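Local coordinates for Ketoacyl_synth_N domain-containing protein (Photorhabdus luminescens subsp. laumondii, PDB 6SMO) that probably takes part in building acyl or polyketide chains as a ketoacyl-synthase-like subunit of the thiolase fold, paired with a second ketosynthase chain, at residues V6-G11 with Q231-R236; L86-L91 with Y146-Q151; Q164-A169 with L225-R230; A170-N175 with E179-G184. All coordinates share one frame; numbering follows the deposited sequence.

Contact 1: residues V6-G11 with Q231-R236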
loop_
_atom_site.group_PDB
_atom_site.type_symbol
_atom_site.label_atom_id
_atom_site.label_comp_id
_atom_site.label_asym_id
_atom_site.label_seq_id
_atom_site.Cartn_x
_atom_site.Cartn_y
_atom_site.Cartn_z
ATOM N N VAL C 6 -15.604 19.060 2.998
ATOM C CA VAL C 6 -16.760 19.148 2.054
ATOM C C VAL C 6 -16.394 18.461 0.733
ATOM O O VAL C 6 -15.209 18.504 0.347
ATOM C CB VAL C 6 -17.196 20.610 1.827
ATOM C CG1 VAL C 6 -17.895 21.183 3.049
ATOM C CG2 VAL C 6 -16.039 21.502 1.405
ATOM N N VAL C 7 -17.390 17.858 0.075
ATOM C CA VAL C 7 -17.273 17.212 -1.268
ATOM C C VAL C 7 -17.583 18.277 -2.326
ATOM O O VAL C 7 -18.690 18.849 -2.268
ATOM C CB VAL C 7 -18.219 16.001 -1.397
ATOM C CG1 VAL C 7 -18.020 15.261 -2.712
ATOM C CG2 VAL C 7 -18.085 15.041 -0.224
ATOM N N THR C 8 -16.645 18.536 -3.243
ATOM C CA THR C 8 -16.746 19.583 -4.299
ATOM C C THR C 8 -16.911 18.950 -5.689
ATOM O O THR C 8 -17.500 19.620 -6.560
ATOM C CB THR C 8 -15.540 20.529 -4.253
ATOM O OG1 THR C 8 -14.348 19.745 -4.188
ATOM C CG2 THR C 8 -15.597 21.480 -3.078
ATOM N N GLY C 9 -16.413 17.726 -5.895
ATOM C CA GLY C 9 -16.507 17.005 -7.180
ATOM C C GLY C 9 -16.561 15.500 -6.984
ATOM O O GLY C 9 -15.964 15.009 -6.006
ATOM N N VAL C 10 -17.256 14.795 -7.884
ATOM C CA VAL C 10 -17.406 13.310 -7.870
ATOM C C VAL C 10 -17.305 12.782 -9.307
ATOM O O VAL C 10 -17.806 13.458 -10.227
ATOM C CB VAL C 10 -18.725 12.871 -7.205
ATOM C CG1 VAL C 10 -18.714 13.129 -5.707
ATOM C CG2 VAL C 10 -19.943 13.517 -7.851
ATOM N N GLY C 11 -16.669 11.620 -9.471
ATOM C CA GLY C 11 -16.555 10.887 -10.746
ATOM C C GLY C 11 -16.559 9.388 -10.505
ATOM O O GLY C 11 -15.941 8.950 -9.514
ATOM N N GLN C 231 -13.147 26.147 4.120
ATOM C CA GLN C 231 -12.707 27.552 3.894
ATOM C C GLN C 231 -12.000 27.655 2.535
ATOM O O GLN C 231 -12.208 28.674 1.851
ATOM C CB GLN C 231 -11.809 28.036 5.036
ATOM C CG GLN C 231 -12.517 28.111 6.384
ATOM C CD GLN C 231 -13.670 29.085 6.389
ATOM O OE1 GLN C 231 -14.801 28.734 6.718
ATOM N NE2 GLN C 231 -13.393 30.323 6.014
ATOM N N HIS C 232 -11.215 26.640 2.159
ATOM C CA HIS C 232 -10.508 26.550 0.851
ATOM C C HIS C 232 -11.529 26.488 -0.294
ATOM O O HIS C 232 -11.258 27.087 -1.353
ATOM C CB HIS C 232 -9.557 25.345 0.822
ATOM C CG HIS C 232 -8.743 25.250 -0.426
ATOM N ND1 HIS C 232 -9.201 24.608 -1.561
ATOM C CD2 HIS C 232 -7.509 25.713 -0.725
ATOM C CE1 HIS C 232 -8.283 24.677 -2.504
ATOM N NE2 HIS C 232 -7.234 25.351 -2.016
ATOM N N ALA C 233 -12.648 25.784 -0.086
ATOM C CA ALA C 233 -13.743 25.615 -1.073
ATOM C C ALA C 233 -14.500 26.938 -1.245
ATOM O O ALA C 233 -14.774 27.313 -2.402
ATOM C CB ALA C 233 -14.666 24.502 -0.640
ATOM N N LEU C 234 -14.825 27.610 -0.134
ATOM C CA LEU C 234 -15.526 28.925 -0.111
ATOM C C LEU C 234 -14.630 30.006 -0.732
ATOM O O LEU C 234 -15.183 30.928 -1.365
ATOM C CB LEU C 234 -15.898 29.280 1.333
ATOM C CG LEU C 234 -17.010 28.436 1.955
ATOM C CD1 LEU C 234 -17.036 28.603 3.467
ATOM C CD2 LEU C 234 -18.363 28.788 1.358
ATOM N N GLU C 235 -13.308 29.890 -0.559
ATOM C CA GLU C 235 -12.288 30.848 -1.071
ATOM C C GLU C 235 -12.423 30.975 -2.594
ATOM O O GLU C 235 -12.563 32.117 -3.075
ATOM C CB GLU C 235 -10.880 30.388 -0.678
ATOM C CG GLU C 235 -9.806 31.452 -0.844
ATOM C CD GLU C 235 -9.324 31.688 -2.266
ATOM O OE1 GLU C 235 -9.136 32.864 -2.637
ATOM O OE2 GLU C 235 -9.126 30.696 -2.996
ATOM N N ARG C 236 -12.396 29.846 -3.312
ATOM C CA ARG C 236 -12.376 29.787 -4.801
ATOM C C ARG C 236 -13.803 29.835 -5.370
ATOM O O ARG C 236 -13.930 29.854 -6.610
ATOM C CB ARG C 236 -11.629 28.535 -5.281
ATOM C CG ARG C 236 -12.365 27.219 -5.066
ATOM C CD ARG C 236 -11.447 26.029 -5.283
ATOM N NE ARG C 236 -12.133 24.746 -5.173
ATOM C CZ ARG C 236 -12.845 24.167 -6.140
ATOM N NH1 ARG C 236 -12.995 24.757 -7.316
ATOM N NH2 ARG C 236 -13.418 22.996 -5.921
#

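Contact 2: residues L86-L91 with Y146-Q151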
loop_
_atom_site.group_PDB
_atom_site.type_symbol
_atom_site.label_atom_id
_atom_site.label_comp_id
_atom_site.label_asym_id
_atom_site.label_seq_id
_atom_site.Cartn_x
_atom_site.Cartn_y
_atom_site.Cartn_z
ATOM N N LEU C 86 -11.509 22.760 -10.188
ATOM C CA LEU C 86 -10.217 23.139 -9.551
ATOM C C LEU C 86 -9.220 23.553 -10.639
ATOM O O LEU C 86 -9.081 22.802 -11.625
ATOM C CB LEU C 86 -9.669 21.958 -8.742
ATOM C CG LEU C 86 -10.267 21.766 -7.348
ATOM C CD1 LEU C 86 -9.969 20.371 -6.818
ATOM C CD2 LEU C 86 -9.749 22.821 -6.382
ATOM N N ASP C 87 -8.558 24.700 -10.458
ATOM C CA ASP C 87 -7.413 25.144 -11.300
ATOM C C ASP C 87 -6.183 24.343 -10.853
ATOM O O ASP C 87 -5.414 24.848 -10.009
ATOM C CB ASP C 87 -7.220 26.662 -11.218
ATOM C CG ASP C 87 -6.475 27.257 -12.402
ATOM O OD1 ASP C 87 -5.589 26.568 -12.948
ATOM O OD2 ASP C 87 -6.791 28.405 -12.771
ATOM N N VAL C 88 -6.023 23.132 -11.400
ATOM C CA VAL C 88 -5.063 22.088 -10.927
ATOM C C VAL C 88 -3.621 22.602 -11.044
ATOM O O VAL C 88 -2.796 22.213 -10.193
ATOM C CB VAL C 88 -5.261 20.756 -11.681
ATOM C CG1 VAL C 88 -4.836 20.839 -13.140
ATOM C CG2 VAL C 88 -4.552 19.605 -10.984
ATOM N N ASP C 89 -3.328 23.435 -12.051
ATOM C CA ASP C 89 -1.972 23.993 -12.317
ATOM C C ASP C 89 -1.573 24.954 -11.188
ATOM O O ASP C 89 -0.410 24.886 -10.743
ATOM C CB ASP C 89 -1.910 24.702 -13.672
ATOM C CG ASP C 89 -2.043 23.771 -14.865
ATOM O OD1 ASP C 89 -2.885 22.852 -14.802
ATOM O OD2 ASP C 89 -1.302 23.971 -15.849
ATOM N N LYS C 90 -2.501 25.814 -10.753
ATOM C CA LYS C 90 -2.252 26.887 -9.752
ATOM C C LYS C 90 -2.202 26.297 -8.335
ATOM O O LYS C 90 -1.553 26.919 -7.470
ATOM C CB LYS C 90 -3.318 27.983 -9.864
ATOM C CG LYS C 90 -3.199 28.862 -11.103
ATOM C CD LYS C 90 -4.174 30.019 -11.129
ATOM C CE LYS C 90 -3.947 30.955 -12.298
ATOM N NZ LYS C 90 -4.921 32.072 -12.304
ATOM N N LEU C 91 -2.858 25.152 -8.104
ATOM C CA LEU C 91 -2.874 24.449 -6.789
ATOM C C LEU C 91 -1.444 24.066 -6.388
ATOM O O LEU C 91 -0.682 23.617 -7.268
ATOM C CB LEU C 91 -3.770 23.207 -6.865
ATOM C CG LEU C 91 -5.093 23.306 -6.107
ATOM C CD1 LEU C 91 -5.986 24.388 -6.695
ATOM C CD2 LEU C 91 -5.813 21.968 -6.100
ATOM N N TYR C 146 -0.530 14.398 -12.218
ATOM C CA TYR C 146 -1.035 15.662 -11.613
ATOM C C TYR C 146 0.050 16.346 -10.770
ATOM O O TYR C 146 -0.023 17.582 -10.610
ATOM C CB TYR C 146 -2.291 15.389 -10.781
ATOM C CG TYR C 146 -3.467 14.885 -11.579
ATOM C CD1 TYR C 146 -4.180 15.731 -12.414
ATOM C CD2 TYR C 146 -3.870 13.560 -11.504
ATOM C CE1 TYR C 146 -5.261 15.276 -13.153
ATOM C CE2 TYR C 146 -4.948 13.089 -12.235
ATOM C CZ TYR C 146 -5.646 13.950 -13.064
ATOM O OH TYR C 146 -6.710 13.494 -13.787
ATOM N N GLY C 147 1.007 15.581 -10.232
ATOM C CA GLY C 147 2.155 16.109 -9.465
ATOM C C GLY C 147 1.839 16.290 -7.989
ATOM O O GLY C 147 2.619 16.988 -7.309
ATOM N N PHE C 148 0.752 15.681 -7.499
ATOM C CA PHE C 148 0.281 15.782 -6.090
ATOM C C PHE C 148 1.301 15.099 -5.168
ATOM O O PHE C 148 1.655 13.930 -5.429
ATOM C CB PHE C 148 -1.119 15.177 -5.939
ATOM C CG PHE C 148 -2.201 15.823 -6.771
ATOM C CD1 PHE C 148 -2.191 17.185 -7.040
ATOM C CD2 PHE C 148 -3.253 15.066 -7.265
ATOM C CE1 PHE C 148 -3.194 17.768 -7.800
ATOM C CE2 PHE C 148 -4.257 15.650 -8.022
ATOM C CZ PHE C 148 -4.228 17.001 -8.287
ATOM N N SER C 149 1.748 15.810 -4.125
ATOM C CA SER C 149 2.950 15.476 -3.313
ATOM C C SER C 149 2.628 15.269 -1.824
ATOM O O SER C 149 3.553 14.860 -1.097
ATOM C CB SER C 149 4.008 16.535 -3.492
ATOM O OG SER C 149 4.477 16.557 -4.832
ATOM N N ALA C 150 1.391 15.522 -1.376
ATOM C CA ALA C 150 0.990 15.406 0.050
ATOM C C ALA C 150 0.740 13.938 0.414
ATOM O O ALA C 150 0.684 13.095 -0.504
ATOM C CB ALA C 150 -0.231 16.246 0.337
ATOM N N GLN C 151 0.589 13.667 1.717
ATOM C CA GLN C 151 0.324 12.324 2.303
ATOM C C GLN C 151 -0.667 11.566 1.412
ATOM O O GLN C 151 -1.770 12.094 1.182
ATOM C CB GLN C 151 -0.214 12.476 3.728
ATOM C CG GLN C 151 -0.416 11.158 4.462
ATOM C CD GLN C 151 -0.783 11.371 5.910
ATOM O OE1 GLN C 151 -0.033 11.967 6.679
ATOM N NE2 GLN C 151 -1.951 10.881 6.293
#

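Contact 3: residues Q164-A169 with L225-R230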
loop_
_atom_site.group_PDB
_atom_site.type_symbol
_atom_site.label_atom_id
_atom_site.label_comp_id
_atom_site.label_asym_id
_atom_site.label_seq_id
_atom_site.Cartn_x
_atom_site.Cartn_y
_atom_site.Cartn_z
ATOM N N GLN C 164 -12.607 3.180 4.141
ATOM C CA GLN C 164 -11.538 3.711 5.031
ATOM C C GLN C 164 -10.788 4.841 4.312
ATOM O O GLN C 164 -10.439 5.831 4.985
ATOM C CB GLN C 164 -10.584 2.591 5.456
ATOM C CG GLN C 164 -11.186 1.638 6.481
ATOM C CD GLN C 164 -10.247 0.528 6.888
ATOM O OE1 GLN C 164 -9.315 0.175 6.167
ATOM N NE2 GLN C 164 -10.492 -0.042 8.055
ATOM N N ALA C 165 -10.564 4.697 3.001
ATOM C CA ALA C 165 -9.811 5.649 2.149
ATOM C C ALA C 165 -10.428 7.052 2.243
ATOM O O ALA C 165 -9.657 8.017 2.402
ATOM C CB ALA C 165 -9.773 5.157 0.722
ATOM N N ILE C 166 -11.759 7.157 2.161
ATOM C CA ILE C 166 -12.507 8.453 2.221
ATOM C C ILE C 166 -12.406 9.015 3.645
ATOM O O ILE C 166 -12.159 10.229 3.786
ATOM C CB ILE C 166 -13.978 8.286 1.782
ATOM C CG1 ILE C 166 -14.105 7.695 0.374
ATOM C CG2 ILE C 166 -14.725 9.609 1.892
ATOM C CD1 ILE C 166 -15.461 7.094 0.085
ATOM N N GLY C 167 -12.601 8.157 4.653
ATOM C CA GLY C 167 -12.647 8.528 6.080
ATOM C C GLY C 167 -11.340 9.126 6.575
ATOM O O GLY C 167 -11.398 10.152 7.283
ATOM N N TYR C 168 -10.206 8.507 6.229
ATOM C CA TYR C 168 -8.851 8.899 6.702
ATOM C C TYR C 168 -8.289 10.029 5.829
ATOM O O TYR C 168 -7.366 10.727 6.292
ATOM C CB TYR C 168 -7.924 7.681 6.761
ATOM C CG TYR C 168 -8.263 6.719 7.871
ATOM C CD1 TYR C 168 -8.154 7.098 9.200
ATOM C CD2 TYR C 168 -8.707 5.435 7.599
ATOM C CE1 TYR C 168 -8.473 6.226 10.229
ATOM C CE2 TYR C 168 -9.028 4.550 8.616
ATOM C CZ TYR C 168 -8.911 4.947 9.936
ATOM O OH TYR C 168 -9.227 4.079 10.940
ATOM N N ALA C 169 -8.826 10.208 4.616
ATOM C CA ALA C 169 -8.544 11.368 3.736
ATOM C C ALA C 169 -9.169 12.626 4.352
ATOM O O ALA C 169 -8.533 13.695 4.287
ATOM C CB ALA C 169 -9.065 11.118 2.342
ATOM N N LEU C 225 -14.050 10.800 -5.138
ATOM C CA LEU C 225 -14.588 12.088 -4.627
ATOM C C LEU C 225 -13.430 13.080 -4.476
ATOM O O LEU C 225 -12.311 12.635 -4.147
ATOM C CB LEU C 225 -15.278 11.852 -3.278
ATOM C CG LEU C 225 -16.478 10.906 -3.296
ATOM C CD1 LEU C 225 -16.052 9.469 -3.027
ATOM C CD2 LEU C 225 -17.524 11.341 -2.280
ATOM N N VAL C 226 -13.693 14.368 -4.715
ATOM C CA VAL C 226 -12.751 15.489 -4.427
ATOM C C VAL C 226 -13.147 16.100 -3.078
ATOM O O VAL C 226 -13.961 17.044 -3.068
ATOM C CB VAL C 226 -12.743 16.543 -5.553
ATOM C CG1 VAL C 226 -11.766 17.675 -5.266
ATOM C CG2 VAL C 226 -12.444 15.921 -6.907
ATOM N N LEU C 227 -12.611 15.549 -1.985
ATOM C CA LEU C 227 -12.720 16.120 -0.616
ATOM C C LEU C 227 -11.737 17.289 -0.499
ATOM O O LEU C 227 -10.593 17.141 -0.973
ATOM C CB LEU C 227 -12.414 15.034 0.424
ATOM C CG LEU C 227 -13.626 14.304 1.000
ATOM C CD1 LEU C 227 -14.506 13.732 -0.102
ATOM C CD2 LEU C 227 -13.185 13.206 1.957
ATOM N N GLU C 228 -12.170 18.408 0.088
ATOM C CA GLU C 228 -11.285 19.565 0.391
ATOM C C GLU C 228 -11.832 20.361 1.581
ATOM O O GLU C 228 -13.038 20.245 1.880
ATOM C CB GLU C 228 -11.099 20.453 -0.842
ATOM C CG GLU C 228 -12.392 20.970 -1.446
ATOM C CD GLU C 228 -12.176 21.961 -2.578
ATOM O OE1 GLU C 228 -11.740 23.095 -2.294
ATOM O OE2 GLU C 228 -12.426 21.591 -3.742
ATOM N N GLU C 229 -10.953 21.138 2.219
ATOM C CA GLU C 229 -11.236 21.962 3.426
ATOM C C GLU C 229 -12.296 23.014 3.073
ATOM O O GLU C 229 -12.245 23.549 1.947
ATOM C CB GLU C 229 -9.934 22.587 3.933
ATOM C CG GLU C 229 -10.021 23.137 5.345
ATOM C CD GLU C 229 -10.308 24.625 5.438
ATOM O OE1 GLU C 229 -11.219 25.004 6.205
ATOM O OE2 GLU C 229 -9.616 25.403 4.750
ATOM N N ARG C 230 -13.218 23.284 4.003
ATOM C CA ARG C 230 -14.449 24.090 3.773
ATOM C C ARG C 230 -14.075 25.526 3.386
ATOM O O ARG C 230 -14.664 26.040 2.415
ATOM C CB ARG C 230 -15.342 24.076 5.018
ATOM C CG ARG C 230 -16.710 24.709 4.811
ATOM C CD ARG C 230 -17.655 24.432 5.964
ATOM N NE ARG C 230 -18.912 25.157 5.834
ATOM C CZ ARG C 230 -19.099 26.438 6.150
ATOM N NH1 ARG C 230 -20.292 26.986 5.989
ATOM N NH2 ARG C 230 -18.104 27.171 6.624
#

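Contact 4: residues A170-N175 with E179-G184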
loop_
_atom_site.group_PDB
_atom_site.type_symbol
_atom_site.label_atom_id
_atom_site.label_comp_id
_atom_site.label_asym_id
_atom_site.label_seq_id
_atom_site.Cartn_x
_atom_site.Cartn_y
_atom_site.Cartn_z
ATOM N N ALA C 170 -10.368 12.492 4.929
ATOM C CA ALA C 170 -11.095 13.567 5.647
ATOM C C ALA C 170 -10.342 13.934 6.933
ATOM O O ALA C 170 -10.240 15.140 7.232
ATOM C CB ALA C 170 -12.512 13.135 5.934
ATOM N N GLU C 171 -9.833 12.931 7.659
ATOM C CA GLU C 171 -9.049 13.112 8.914
ATOM C C GLU C 171 -7.752 13.874 8.616
ATOM O O GLU C 171 -7.349 14.698 9.461
ATOM C CB GLU C 171 -8.747 11.766 9.580
ATOM C CG GLU C 171 -9.654 11.459 10.759
ATOM C CD GLU C 171 -9.446 12.366 11.961
ATOM O OE1 GLU C 171 -10.454 12.788 12.564
ATOM O OE2 GLU C 171 -8.274 12.650 12.291
ATOM N N ALA C 172 -7.120 13.602 7.469
ATOM C CA ALA C 172 -5.893 14.287 6.999
ATOM C C ALA C 172 -6.190 15.775 6.765
ATOM O O ALA C 172 -5.330 16.606 7.119
ATOM C CB ALA C 172 -5.367 13.619 5.752
ATOM N N ILE C 173 -7.363 16.092 6.204
ATOM C CA ILE C 173 -7.845 17.491 5.985
ATOM C C ILE C 173 -8.209 18.104 7.344
ATOM O O ILE C 173 -7.901 19.296 7.547
ATOM C CB ILE C 173 -9.031 17.538 4.995
ATOM C CG1 ILE C 173 -8.640 17.020 3.609
ATOM C CG2 ILE C 173 -9.615 18.943 4.916
ATOM C CD1 ILE C 173 -9.817 16.645 2.738
ATOM N N SER C 174 -8.841 17.323 8.227
ATOM C CA SER C 174 -9.258 17.737 9.594
ATOM C C SER C 174 -8.036 18.187 10.406
ATOM O O SER C 174 -8.105 19.268 11.024
ATOM C CB SER C 174 -10.002 16.630 10.299
ATOM O OG SER C 174 -11.140 16.229 9.552
ATOM N N ASN C 175 -6.962 17.388 10.391
ATOM C CA ASN C 175 -5.717 17.620 11.175
ATOM C C ASN C 175 -4.823 18.645 10.462
ATOM O O ASN C 175 -3.867 19.128 11.101
ATOM C CB ASN C 175 -4.964 16.311 11.429
ATOM C CG ASN C 175 -5.738 15.349 12.306
ATOM O OD1 ASN C 175 -6.333 15.751 13.304
ATOM N ND2 ASN C 175 -5.731 14.074 11.947
ATOM N N GLU C 179 -5.011 20.377 1.972
ATOM C CA GLU C 179 -6.236 21.188 1.723
ATOM C C GLU C 179 -7.199 20.418 0.811
ATOM O O GLU C 179 -8.417 20.539 1.024
ATOM C CB GLU C 179 -5.890 22.539 1.094
ATOM C CG GLU C 179 -5.751 23.657 2.108
ATOM C CD GLU C 179 -4.639 23.443 3.119
ATOM O OE1 GLU C 179 -4.938 23.406 4.328
ATOM O OE2 GLU C 179 -3.476 23.310 2.692
ATOM N N VAL C 180 -6.669 19.687 -0.176
ATOM C CA VAL C 180 -7.458 18.882 -1.159
ATOM C C VAL C 180 -7.035 17.413 -1.037
ATOM O O VAL C 180 -5.864 17.162 -0.695
ATOM C CB VAL C 180 -7.268 19.405 -2.598
ATOM C CG1 VAL C 180 -8.254 18.766 -3.565
ATOM C CG2 VAL C 180 -7.366 20.922 -2.668
ATOM N N MET C 181 -7.962 16.487 -1.305
ATOM C CA MET C 181 -7.721 15.018 -1.279
ATOM C C MET C 181 -8.551 14.333 -2.372
ATOM O O MET C 181 -9.784 14.509 -2.375
ATOM C CB MET C 181 -8.095 14.419 0.080
ATOM C CG MET C 181 -7.012 14.571 1.128
ATOM S SD MET C 181 -5.561 13.557 0.753
ATOM C CE MET C 181 -4.550 13.881 2.197
ATOM N N LEU C 182 -7.887 13.577 -3.253
ATOM C CA LEU C 182 -8.532 12.691 -4.258
ATOM C C LEU C 182 -8.704 11.302 -3.634
ATOM O O LEU C 182 -7.830 10.440 -3.852
ATOM C CB LEU C 182 -7.675 12.634 -5.530
ATOM C CG LEU C 182 -7.808 13.820 -6.486
ATOM C CD1 LEU C 182 -9.208 13.894 -7.077
ATOM C CD2 LEU C 182 -7.446 15.131 -5.803
ATOM N N CYS C 183 -9.782 11.113 -2.866
ATOM C CA CYS C 183 -10.126 9.846 -2.168
ATOM C C CYS C 183 -11.117 9.041 -3.017
ATOM O O CYS C 183 -11.983 9.664 -3.662
ATOM C CB CYS C 183 -10.714 10.115 -0.788
ATOM S SG CYS C 183 -12.335 10.919 -0.842
ATOM N N GLY C 184 -10.992 7.712 -3.008
ATOM C CA GLY C 184 -11.880 6.799 -3.752
ATOM C C GLY C 184 -11.339 5.382 -3.800
ATOM O O GLY C 184 -10.507 5.034 -2.937
#

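Contact 1: residues V6-G11 with Q231-R236
Strand 5-13 of the ketoacyl synthase sheet meets helix 230-235 where V6 and T8 turn their side chains toward A233. Both belong to the thiolase-type fold, and the helix begins directly after strand 218-229, which runs antiparallel beside strand 5-13. A233 CB sits in the fork between two methyls: V6 CG2 approaches it to 3.9 Å and T8 CG2 to 4.0 Å. The second half of the contact is R236, at the end of the 231-236 segment. Its chain stays extended from CG to NE and brings NH2 to 3.7 Å from T8 CB, with T8 OG1 lying at the edge of the guanidinium, in its plane. At 3.8 Å, R236 NH2 to T8 OG1 is no hydrogen bond. With chi1 at 48°, OG1 lies between the backbone N and the carbonyl carbon, while CG2 is left beside A233. The two polar ends share E228 of the neighbouring strand, whose OE2 makes a salt bridge to R236 NH2 and a hydrogen bond to T8 OG1. T8 OG1 has V226 O as a further partner. A buried carboxylate held this way is probably stabilised in its charged form, and it joins arginine and threonine, which also touch directly.

Contact 2: residues L86-L91 with Y146-Q151
V88 carries the apolar side of this contact, with one methyl against two aromatic rings. Its CG2 comes to 3.8 Å from F148 CZ and 3.9 Å from F148 CE1, and it also lies 4.1 Å from Y146 CD1. The approach to either ring is oblique, and the side chains of V88 and F148 cross at about a right angle. CG2 stands anti to the backbone N of V88, beside the carbonyl carbon, and from there it reaches both rings at once. Y146 CB lies over one face of the F148 ring, 3.4 Å above its plane and offset toward the rim.

The contact joins two connections of the thiolase-type fold: the loop from helix 68-84 to strand 96-101, and the one that leaves helix 137-146 for strand 154-155. G147 ends that helix with a positive phi of 87°, and the chain then turns F148 inward onto V96, I98 and L182 of the sheet.

Hydrogen bonds work within each loop or to outside partners. S149 OG donates to G147 O at 3.1 Å, from above the carbonyl plane. L91 N bonds to D87 O at 3.2 Å, closing a helical turn over V88 to K90. Y146 OH is taken by E78 of helix 68-84, and F148 O accepts a bond from N293 of the partner ketosynthase chain.

Contact 3: residues Q164-A169 with L225-R230
L225 opens the strand's side of the contact with I166: its CD1 meets I166 CD1 at 4.0 Å, methyl to methyl, the two side chains crossing at about a right angle. I166 can reach this far because chi1 of -57° sets CG1 anti to the carbonyl carbon and chi2 of 161° carries CD1 outward from the helix. Beyond the isoleucine, L225 also packs on V319 and V323, so it touches both helix 161-175 and helix 319-329.

V226 turns to the other side of the sheet. The strand's alternation then returns L227 to the helix. Its CD2 lies 3.6 Å from I166 O and 3.9 Å from I166 CG2, again with the side chains nearly perpendicular; the methyl touches backbone and branch of the same residue. I166 thus splits its two arms between L225 and L227, CD1 to the first and CG2 to the second. In the thiolase-type fold this is helix-on-sheet packing: helix 161-175 lies over strands 180-187 and 218-229, and C183 of the former strand touches I166, A169 and L227.

At E229 the strand gives way to helix 230-235, and the glutamate serves as its N-cap, with OE1 bonded to Q231 N and OE2 to H232 N.

Contact 4: residues A170-N175 with E179-G184
A172 and I173 of helix 161-175 clasp M181 from strand 180-187. Before them in the chain, A170 lends its carbonyl to the helix: A170 O accepts both S174 N, at 2.8 Å, and S174 OG, at 2.7 Å, the hydroxyl coming from above the carbonyl plane. E171 turns to the partner ketosynthase chain, where R209 of that chain makes a salt bridge with its OE2. A172 then gives its CB to the far end of the methionine, with M181 CE 3.7 Å away. I173 takes the near end. Its CD1 and CG1 each lie 3.8 Å from M181 CG, and CD1 is 3.9 Å from M181 CB, the two side chains sliding past each other in opposite directions. A bend at chi2 of M181, -69°, lets one residue serve both: CB and CG stay with the isoleucine while CE swings across to the alanine. E179 comes nearest with its carbonyl, E179 O 4.4 Å from I173 CG1, while its carboxylate makes a salt bridge with R95. The contact packs the helix of a beta-alpha-beta crossover (strand 154-155, helix 161-175, strand 180-187) on its second strand, in the layered thiolase-type fold.

Overall arrangement
From the N terminus, strand 5-13 waits more than 200 residues before contact 1 joins it to helix 230-235, and the loop so closed holds the other three contacts. Contact 2 closes first within it, tying the loop after helix 68-84 to the one after helix 137-146. Contact 3 opens next on helix 161-175 and ends on strand 218-229; contact 4, using the same helix and strand 180-187, is nested inside it. No loops cross. Strands 5-13, 218-229 and 180-187 are successive neighbours in one sheet, so contacts 1, 3 and 4 meet through it, while L86 brings contact 2 against V226, V180 and R236.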